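Long-range contacts in methyl transferase from Methanosarcina acetivorans (Methanosarcina acetivorans, PDB 6MRO), which binds S-adenosyl-L-homocysteine and calcium ions and probably transfers methyl groups from S-adenosyl-L-methionine: residues 17-22 against 44-49; 50-55 against 77-82; 35-40 against 101-106. The protein carries 1 engineered substitution. All coordinates share one frame; numbering follows the deposited sequence. Where two conformers were deposited one is given.

Interaction 1: 17-22 against 44-49; sequences HPQPAF and GENAIM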
loop_
_atom_site.group_PDB
_atom_site.type_symbol
_atom_site.label_atom_id
_atom_site.label_comp_id
_atom_site.label_asym_id
_atom_site.label_seq_id
_atom_site.Cartn_x
_atom_site.Cartn_y
_atom_site.Cartn_z
ATOM N N HIS A 17 -4.892 11.107 -8.080
ATOM C CA HIS A 17 -5.972 10.994 -7.113
ATOM C C HIS A 17 -5.725 9.735 -6.289
ATOM O O HIS A 17 -4.907 8.890 -6.669
ATOM C CB HIS A 17 -7.347 10.948 -7.813
ATOM C CG HIS A 17 -7.470 9.888 -8.868
ATOM N ND1 HIS A 17 -6.981 10.051 -10.148
ATOM C CD2 HIS A 17 -8.074 8.676 -8.849
ATOM C CE1 HIS A 17 -7.265 8.979 -10.868
ATOM N NE2 HIS A 17 -7.923 8.124 -10.104
ATOM N N PRO A 18 -6.399 9.585 -5.151
ATOM C CA PRO A 18 -6.291 8.326 -4.409
ATOM C C PRO A 18 -6.871 7.192 -5.232
ATOM O O PRO A 18 -7.743 7.401 -6.072
ATOM C CB PRO A 18 -7.126 8.576 -3.145
ATOM C CG PRO A 18 -7.214 10.081 -3.041
ATOM C CD PRO A 18 -7.240 10.570 -4.451
ATOM N N GLN A 19 -6.373 5.981 -4.987
ATOM C CA GLN A 19 -6.959 4.820 -5.643
ATOM C C GLN A 19 -8.413 4.654 -5.206
ATOM O O GLN A 19 -8.718 4.756 -4.012
ATOM C CB GLN A 19 -6.173 3.548 -5.319
ATOM C CG GLN A 19 -4.887 3.436 -6.120
ATOM C CD GLN A 19 -5.151 3.103 -7.559
ATOM O OE1 GLN A 19 -6.271 2.751 -7.932
ATOM N NE2 GLN A 19 -4.142 3.279 -8.396
ATOM N N PRO A 20 -9.326 4.384 -6.141
ATOM C CA PRO A 20 -10.736 4.244 -5.747
ATOM C C PRO A 20 -10.968 3.164 -4.709
ATOM O O PRO A 20 -11.826 3.345 -3.835
ATOM C CB PRO A 20 -11.436 3.934 -7.074
ATOM C CG PRO A 20 -10.589 4.628 -8.094
ATOM C CD PRO A 20 -9.170 4.574 -7.595
ATOM N N ALA A 21 -10.211 2.065 -4.749
ATOM C CA ALA A 21 -10.424 1.003 -3.764
ATOM C C ALA A 21 -10.208 1.515 -2.347
ATOM O O ALA A 21 -10.925 1.123 -1.420
ATOM C CB ALA A 21 -9.508 -0.187 -4.056
ATOM N N PHE A 22 -9.233 2.412 -2.158
ATOM C CA PHE A 22 -9.001 2.954 -0.824
ATOM C C PHE A 22 -9.993 4.062 -0.475
ATOM O O PHE A 22 -10.392 4.177 0.690
ATOM C CB PHE A 22 -7.549 3.424 -0.719
ATOM C CG PHE A 22 -6.566 2.281 -0.619
ATOM C CD1 PHE A 22 -6.417 1.576 0.568
ATOM C CD2 PHE A 22 -5.811 1.901 -1.710
ATOM C CE1 PHE A 22 -5.531 0.500 0.652
ATOM C CE2 PHE A 22 -4.922 0.819 -1.632
ATOM C CZ PHE A 22 -4.786 0.127 -0.456
ATOM N N GLY A 44 2.053 10.092 -2.591
ATOM C CA GLY A 44 1.283 10.451 -1.410
ATOM C C GLY A 44 -0.217 10.638 -1.544
ATOM O O GLY A 44 -0.839 11.095 -0.578
ATOM N N GLU A 45 -0.829 10.276 -2.680
ATOM C CA GLU A 45 -2.267 10.518 -2.842
ATOM C C GLU A 45 -3.096 9.763 -1.798
ATOM O O GLU A 45 -3.961 10.350 -1.134
ATOM C CB GLU A 45 -2.725 10.153 -4.256
ATOM C CG GLU A 45 -2.158 11.057 -5.312
ATOM C CD GLU A 45 -2.795 12.440 -5.313
ATOM O OE1 GLU A 45 -2.172 13.350 -5.892
ATOM O OE2 GLU A 45 -3.903 12.619 -4.758
ATOM N N ASN A 46 -2.841 8.467 -1.623
ATOM C CA ASN A 46 -3.641 7.714 -0.658
ATOM C C ASN A 46 -3.373 8.189 0.762
ATOM O O ASN A 46 -4.292 8.256 1.588
ATOM C CB ASN A 46 -3.353 6.221 -0.772
ATOM C CG ASN A 46 -3.872 5.627 -2.066
ATOM O OD1 ASN A 46 -4.960 5.982 -2.518
ATOM N ND2 ASN A 46 -3.128 4.673 -2.634
ATOM N N ALA A 47 -2.117 8.521 1.062
ATOM C CA ALA A 47 -1.766 8.945 2.413
ATOM C C ALA A 47 -2.448 10.255 2.761
ATOM O O ALA A 47 -2.987 10.412 3.863
ATOM C CB ALA A 47 -0.245 9.082 2.532
ATOM N N ILE A 48 -2.468 11.196 1.814
ATOM C CA ILE A 48 -3.136 12.470 2.044
ATOM C C ILE A 48 -4.631 12.255 2.227
ATOM O O ILE A 48 -5.270 12.890 3.071
ATOM C CB ILE A 48 -2.821 13.441 0.886
ATOM C CG1 ILE A 48 -1.348 13.870 0.957
ATOM C CG2 ILE A 48 -3.737 14.654 0.940
ATOM C CD1 ILE A 48 -0.844 14.605 -0.279
ATOM N N MET A 49 -5.209 11.338 1.460
ATOM C CA MET A 49 -6.632 11.060 1.610
ATOM C C MET A 49 -6.946 10.571 3.022
ATOM O O MET A 49 -7.917 11.023 3.650
ATOM C CB MET A 49 -7.062 10.041 0.554
ATOM C CG MET A 49 -8.548 9.826 0.505
ATOM S SD MET A 49 -8.970 8.474 1.604
ATOM C CE MET A 49 -8.244 7.083 0.737
#

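Interaction 2: 50-55 against 77-82; sequences LAKNGC and RHVKVN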
loop_
_atom_site.group_PDB
_atom_site.type_symbol
_atom_site.label_atom_id
_atom_site.label_comp_id
_atom_site.label_asym_id
_atom_site.label_seq_id
_atom_site.Cartn_x
_atom_site.Cartn_y
_atom_site.Cartn_z
ATOM N N LEU A 50 -6.142 9.648 3.540
ATOM C CA LEU A 50 -6.361 9.153 4.899
ATOM C C LEU A 50 -6.232 10.280 5.911
ATOM O O LEU A 50 -7.006 10.363 6.871
ATOM C CB LEU A 50 -5.359 8.045 5.223
ATOM C CG LEU A 50 -5.656 6.687 4.580
ATOM C CD1 LEU A 50 -4.722 5.606 5.116
ATOM C CD2 LEU A 50 -7.094 6.321 4.823
ATOM N N ALA A 51 -5.248 11.164 5.699
ATOM C CA ALA A 51 -5.047 12.305 6.582
ATOM C C ALA A 51 -6.237 13.251 6.550
ATOM O O ALA A 51 -6.621 13.807 7.586
ATOM C CB ALA A 51 -3.753 13.033 6.195
ATOM N N LYS A 52 -6.844 13.457 5.375
ATOM C CA LYS A 52 -8.020 14.318 5.285
ATOM C C LYS A 52 -9.280 13.648 5.817
ATOM O O LYS A 52 -10.330 14.296 5.876
ATOM C CB LYS A 52 -8.256 14.770 3.836
ATOM C CG LYS A 52 -7.507 16.041 3.442
ATOM C CD LYS A 52 -8.080 16.661 2.170
ATOM C CE LYS A 52 -7.057 17.555 1.473
ATOM N NZ LYS A 52 -6.944 18.916 2.086
ATOM N N ASN A 53 -9.208 12.377 6.196
ATOM C CA ASN A 53 -10.335 11.661 6.774
ATOM C C ASN A 53 -10.045 11.164 8.187
ATOM O O ASN A 53 -10.484 10.082 8.587
ATOM C CB ASN A 53 -10.753 10.518 5.858
ATOM C CG ASN A 53 -11.473 11.030 4.632
ATOM O OD1 ASN A 53 -12.651 11.348 4.693
ATOM N ND2 ASN A 53 -10.749 11.180 3.536
ATOM N N GLY A 54 -9.300 11.952 8.954
ATOM C CA GLY A 54 -9.207 11.761 10.389
ATOM C C GLY A 54 -8.134 10.822 10.890
ATOM O O GLY A 54 -8.129 10.510 12.087
ATOM N N CYS A 55 -7.223 10.363 10.033
ATOM C CA CYS A 55 -6.140 9.486 10.458
ATOM C C CYS A 55 -4.855 10.278 10.703
ATOM O O CYS A 55 -4.634 11.334 10.109
ATOM C CB CYS A 55 -5.877 8.397 9.418
ATOM S SG CYS A 55 -7.206 7.178 9.279
ATOM N N ARG A 77 -1.736 21.169 -0.010
ATOM C CA ARG A 77 -3.120 20.869 0.324
ATOM C C ARG A 77 -3.426 21.031 1.809
ATOM O O ARG A 77 -4.492 20.591 2.257
ATOM C CB ARG A 77 -3.466 19.460 -0.144
ATOM C CG ARG A 77 -3.266 19.303 -1.634
ATOM C CD ARG A 77 -3.226 17.856 -2.050
ATOM N NE ARG A 77 -3.029 17.726 -3.492
ATOM C CZ ARG A 77 -3.061 16.569 -4.150
ATOM N NH1 ARG A 77 -3.272 15.434 -3.496
ATOM N NH2 ARG A 77 -2.868 16.549 -5.461
ATOM N N HIS A 78 -2.518 21.645 2.571
ATOM C CA HIS A 78 -2.757 22.013 3.968
ATOM C C HIS A 78 -3.121 20.796 4.813
ATOM O O HIS A 78 -4.074 20.810 5.593
ATOM C CB HIS A 78 -3.830 23.098 4.069
ATOM C CG HIS A 78 -3.630 24.215 3.094
ATOM N ND1 HIS A 78 -2.692 25.208 3.284
ATOM C CD2 HIS A 78 -4.219 24.478 1.903
ATOM C CE1 HIS A 78 -2.725 26.044 2.261
ATOM N NE2 HIS A 78 -3.642 25.622 1.408
ATOM N N VAL A 79 -2.330 19.762 4.692
ATOM C CA VAL A 79 -2.567 18.554 5.420
ATOM C C VAL A 79 -1.275 18.102 6.068
ATOM O O VAL A 79 -0.249 18.252 5.530
ATOM C CB VAL A 79 -3.096 17.471 4.456
ATOM C CG1 VAL A 79 -3.238 16.168 5.164
ATOM C CG2 VAL A 79 -4.391 17.863 3.837
ATOM N N LYS A 80 -1.356 17.534 7.249
ATOM C CA LYS A 80 -0.198 17.087 7.933
ATOM C C LYS A 80 -0.024 15.607 7.745
ATOM O O LYS A 80 -0.906 14.869 8.032
ATOM C CB LYS A 80 -0.339 17.318 9.429
ATOM C CG LYS A 80 -0.510 18.752 9.858
ATOM C CD LYS A 80 0.701 19.626 9.544
ATOM C CE LYS A 80 0.596 21.057 10.023
ATOM N NZ LYS A 80 1.823 21.805 9.634
ATOM N N VAL A 81 1.114 15.197 7.223
ATOM C CA VAL A 81 1.447 13.813 7.046
ATOM C C VAL A 81 2.914 13.661 7.352
ATOM O O VAL A 81 3.659 14.536 7.035
ATOM C CB VAL A 81 1.242 13.293 5.619
ATOM C CG1 VAL A 81 1.642 11.839 5.534
ATOM C CG2 VAL A 81 -0.159 13.468 5.139
ATOM N N ASN A 82 3.304 12.546 7.958
ATOM C CA ASN A 82 4.695 12.213 8.284
ATOM C C ASN A 82 5.264 11.355 7.150
ATOM O O ASN A 82 5.160 10.129 7.160
ATOM C CB ASN A 82 4.740 11.507 9.637
ATOM C CG ASN A 82 6.137 11.109 10.069
ATOM O OD1 ASN A 82 7.101 11.846 9.889
ATOM N ND2 ASN A 82 6.244 9.927 10.668
HETATM O O HOH W 1 -1.764 12.814 9.333
#

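Interaction 3: 35-40 against 101-106; sequences RALDIG and DIVIDS. With SAH (S-adenosyl-L-homocysteine), chain B.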
loop_
_atom_site.group_PDB
_atom_site.type_symbol
_atom_site.label_atom_id
_atom_site.label_comp_id
_atom_site.label_asym_id
_atom_site.label_seq_id
_atom_site.Cartn_x
_atom_site.Cartn_y
_atom_site.Cartn_z
ATOM N N ARG A 35 -4.056 5.641 13.794
ATOM C CA ARG A 35 -2.717 5.852 13.250
ATOM C C ARG A 35 -2.522 4.943 12.041
ATOM O O ARG A 35 -2.709 3.730 12.138
ATOM C CB ARG A 35 -1.627 5.586 14.292
ATOM C CG ARG A 35 -0.365 6.378 13.976
ATOM C CD ARG A 35 0.896 5.967 14.756
ATOM N NE ARG A 35 2.067 6.553 14.099
ATOM C CZ ARG A 35 3.326 6.410 14.497
ATOM N NH1 ARG A 35 3.610 5.707 15.578
ATOM N NH2 ARG A 35 4.301 6.989 13.815
ATOM N N ALA A 36 -2.143 5.525 10.904
ATOM C CA ALA A 36 -2.102 4.764 9.659
ATOM C C ALA A 36 -0.725 4.871 9.026
ATOM O O ALA A 36 -0.115 5.942 9.046
ATOM C CB ALA A 36 -3.160 5.255 8.665
ATOM N N LEU A 37 -0.255 3.762 8.453
ATOM C CA LEU A 37 0.989 3.730 7.688
ATOM C C LEU A 37 0.708 3.338 6.239
ATOM O O LEU A 37 0.089 2.305 5.981
ATOM C CB LEU A 37 1.966 2.736 8.315
ATOM C CG LEU A 37 3.271 2.476 7.557
ATOM C CD1 LEU A 37 4.208 3.670 7.690
ATOM C CD2 LEU A 37 3.946 1.258 8.160
ATOM N N ASP A 38 1.181 4.140 5.300
ATOM C CA ASP A 38 1.088 3.808 3.880
ATOM C C ASP A 38 2.474 3.328 3.466
ATOM O O ASP A 38 3.407 4.129 3.391
ATOM C CB ASP A 38 0.633 5.023 3.060
ATOM C CG ASP A 38 0.476 4.711 1.565
ATOM O OD1 ASP A 38 1.009 3.691 1.103
ATOM O OD2 ASP A 38 -0.178 5.501 0.842
ATOM N N ILE A 39 2.626 2.011 3.244
ATOM C CA ILE A 39 3.932 1.438 2.918
ATOM C C ILE A 39 4.139 1.516 1.408
ATOM O O ILE A 39 3.260 1.135 0.625
ATOM C CB ILE A 39 4.059 -0.008 3.452
ATOM C CG1 ILE A 39 2.903 -0.894 3.014
ATOM C CG2 ILE A 39 4.132 -0.020 4.979
ATOM C CD1 ILE A 39 3.094 -2.389 3.439
ATOM N N GLY A 40 5.288 2.049 0.995
ATOM C CA GLY A 40 5.516 2.314 -0.416
ATOM C C GLY A 40 4.561 3.378 -0.921
ATOM O O GLY A 40 3.885 3.182 -1.930
ATOM N N ASP A 101 -2.794 1.396 13.718
ATOM C CA ASP A 101 -4.139 0.840 13.578
ATOM C C ASP A 101 -4.426 0.345 12.159
ATOM O O ASP A 101 -5.250 -0.559 11.971
ATOM C CB ASP A 101 -5.165 1.906 13.953
ATOM C CG ASP A 101 -4.970 2.414 15.345
ATOM O OD1 ASP A 101 -4.564 3.586 15.506
ATOM O OD2 ASP A 101 -5.217 1.627 16.285
ATOM N N ILE A 102 -3.800 0.960 11.158
ATOM C CA ILE A 102 -4.050 0.677 9.746
ATOM C C ILE A 102 -2.711 0.661 9.031
ATOM O O ILE A 102 -1.879 1.554 9.252
ATOM C CB ILE A 102 -4.956 1.743 9.095
ATOM C CG1 ILE A 102 -6.311 1.852 9.784
ATOM C CG2 ILE A 102 -5.087 1.519 7.581
ATOM C CD1 ILE A 102 -6.750 3.311 9.957
ATOM N N VAL A 103 -2.489 -0.348 8.186
ATOM C CA VAL A 103 -1.460 -0.285 7.149
ATOM C C VAL A 103 -2.157 -0.408 5.801
ATOM O O VAL A 103 -2.935 -1.350 5.593
ATOM C CB VAL A 103 -0.398 -1.390 7.293
ATOM C CG1 VAL A 103 0.569 -1.356 6.087
ATOM C CG2 VAL A 103 0.380 -1.228 8.616
ATOM N N ILE A 104 -1.871 0.531 4.882
ATOM C CA ILE A 104 -2.356 0.431 3.505
ATOM C C ILE A 104 -1.188 0.170 2.566
ATOM O O ILE A 104 -0.080 0.675 2.740
ATOM C CB ILE A 104 -3.181 1.656 3.031
ATOM C CG1 ILE A 104 -2.338 2.933 2.947
ATOM C CG2 ILE A 104 -4.423 1.842 3.912
ATOM C CD1 ILE A 104 -3.058 4.083 2.215
ATOM N N ASP A 105 -1.462 -0.621 1.533
ATOM C CA ASP A 105 -0.431 -1.110 0.619
ATOM C C ASP A 105 -1.058 -0.991 -0.767
ATOM O O ASP A 105 -1.920 -1.788 -1.127
ATOM C CB ASP A 105 -0.069 -2.542 1.007
ATOM C CG ASP A 105 0.873 -3.227 0.040
ATOM O OD1 ASP A 105 1.546 -4.158 0.532
ATOM O OD2 ASP A 105 0.968 -2.863 -1.155
ATOM N N SER A 106 -0.662 0.041 -1.525
ATOM C CA SER A 106 -1.249 0.322 -2.838
ATOM C C SER A 106 -0.151 0.032 -3.857
ATOM O O SER A 106 0.595 0.928 -4.252
ATOM C CB SER A 106 -1.753 1.794 -2.924
ATOM O OG SER A 106 -2.250 2.139 -4.222
HETATM N N SAH B . 1.554 3.507 -3.303
HETATM C CA SAH B . 1.945 4.436 -4.380
HETATM C CB SAH B . 3.170 3.913 -5.119
HETATM C CG SAH B . 3.024 2.471 -5.606
HETATM S SD SAH B . 4.394 1.915 -6.646
HETATM C C SAH B . 0.813 4.668 -5.368
HETATM O O SAH B . -0.232 4.002 -5.303
HETATM O OXT SAH B . 0.941 5.524 -6.257
HETATM C "C5'" SAH B . 5.312 1.020 -5.355
HETATM C "C4'" SAH B . 6.126 1.947 -4.449
HETATM O "O4'" SAH B . 6.814 1.159 -3.485
HETATM C "C3'" SAH B . 7.172 2.802 -5.162
HETATM O "O3'" SAH B . 6.931 4.157 -4.812
HETATM C "C2'" SAH B . 8.497 2.270 -4.635
HETATM O "O2'" SAH B . 9.526 3.241 -4.517
HETATM C "C1'" SAH B . 8.100 1.707 -3.281
HETATM N N9 SAH B . 8.959 0.638 -2.758
HETATM C C8 SAH B . 9.424 -0.482 -3.413
HETATM N N7 SAH B . 10.131 -1.219 -2.539
HETATM C C5 SAH B . 10.104 -0.597 -1.334
HETATM C C6 SAH B . 10.662 -0.901 -0.096
HETATM N N6 SAH B . 11.388 -1.999 0.069
HETATM N N1 SAH B . 10.455 -0.049 0.957
HETATM C C2 SAH B . 9.698 1.096 0.798
HETATM N N3 SAH B . 9.156 1.410 -0.428
HETATM C C4 SAH B . 9.352 0.560 -1.465
HETATM O O HOH W 2 1.148 1.940 -0.896
#

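Interaction 1: 17-22 against 44-49
With chi1 at -69°, CG of Asn46 lies anti to its own carbonyl carbon, and the amide swings from the first turn of helix 45-51 toward the loop at 17-19. Met49 takes the other course, CG anti to the backbone N (chi1 -172°), then bends twice so that its methyl end reaches Phe22. The polar centre is one bond: Gln19 N, at the N-cap of helix 20-27, donates to Asn46 OD1 over 2.8 Å, meeting a lone pair in the carbonyl plane, with the N-H moderately bent at 147°. The same oxygen lies 3.3 Å from Pro18 CA. The joint thus ties the start of helix 20-27 to the helix after the glycine-rich turn of a Rossmann-like methyltransferase domain, where Asn46 also touches S-adenosyl-L-homocysteine. An alanine at Asn46 would remove the amide and with it the acceptor of Gln19 N, which would probably loosen the loop beside the ligand. Beyond the amide, Pro18 CG rests obliquely on Met49 CB at 3.6 Å, while Met49 CE packs 4.0 Å from Phe22 CB. Glu45 lays its bent chain along the backbone of His17, CB 3.5 Å from His17 O, and its carboxylate goes on to a salt bridge with Lys73.

Interaction 2: 50-55 against 77-82
One apolar centre is the methyl of Ala51. Ala51 CB, on helix 45-51, points at the loop that follows helix 64-76 and meets Val79 CG1 at 3.3 Å, closer than two carbons usually come. CG1 of Val79 is anti to its backbone N (chi1 175°), which leaves CG2 anti to the carbonyl carbon and turned to the lysine. From further along the loop, Val81 CG2 reaches the same methyl at 3.8 Å, so Ala51 CB is met by two valine branches. Val81 and Ala51 both also touch Val57 of the neighbouring strand 56-61, which ties this surface patch to the sheet.

The polar contact is made by Lys52. Its chain runs out across Val79 at about a right angle, extended as far as CE and then bent at chi4 (-80°), so that CG and CE each lie 3.6 Å from Val79 CG2. The bend delivers NZ to Arg77 O, in the plane of that carbonyl, in a hydrogen bond of 3.0 Å. This carbonyl sits where helix 64-76 ends in a Schellman motif, with His78 at positive phi as its C-prime residue. The guanidinium of Arg77 leads away, to a salt bridge with Glu45.

Water supplies the third link: a molecule sits 2.6 Å from Lys80 O and makes a weak, longer approach to Cys55 O, joining the loop to the residue just after the Ala51-Gly54 type I turn.

An ammonium on a carbonyl at the C-terminal end of a helix would be expected to gain from the partial negative charge there, and the aliphatic part of Lys52 covers one valine branch on the way, so Lys52 supplies the direct polar bond and part of the apolar cover.

Interaction 3: 35-40 against 101-106
Strands 35-39 and 102-106 run parallel, their axes 4.6 Å apart. The tight part is the ladder from Leu37 to Ile39: Leu37 N gives to Ile102 O, Leu37 O takes Ile104 N at 2.9 Å, and Ile39 N meets Ile104 O nearly along its C=O axis. On the face of Asp38, Ile104 holds CG1 in the crowded position between backbone N and carbonyl carbon (chi1 66°), laying CD1 3.5 Å from Asp38 OD2. On the other face Ile39, equally crowded at chi1 52°, crosses Val103 at about a right angle, CD1 to CG1 3.8 Å.

The partly exposed end is looser in side chains, with Arg35 leading outward, yet Arg35 N grips the anti lone pair of Asp101 OD1 at 2.7 Å. Toward the C-terminal ends the strands part, and a water bridges them: it lies within hydrogen-bonding distance of Asp38 OD1 and Ile39 O and accepts from Ser106 N. The amine of S-adenosyl-L-homocysteine donates to Gly40 O (2.7 Å) and Ser106 O, while Ser106 OG donates to its carboxylate O: the ligand site lies at the C-terminal ends of the central parallel strands, as in Rossmann-like methyltransferases.

Overall arrangement
Helix 45-51 lies over the strands of interaction 3 and takes part in both other contacts. Interactions 1 and 3, their centres 11 Å apart, meet beside the ligand, where Asn46 ND2 is 3.1 Å from Ser106 OG. Separately, helix 20-27 packs on the sheet, Phe22 CE1 3.5 Å from Ile104 CB. Asp61, Asn87, Val88 and Tyr7 also hydrogen-bond to S-adenosyl-L-homocysteine. Interaction 2 stands off at the surface, with the Arg77 side chain about 11 Å from the ligand, yet it joins interaction 1 through the salt bridge Glu45 OE2 to Arg77 NH1 at 3.1 Å. Leu50 links it inward, CD1 packing 3.7 Å from Ile104 CD1.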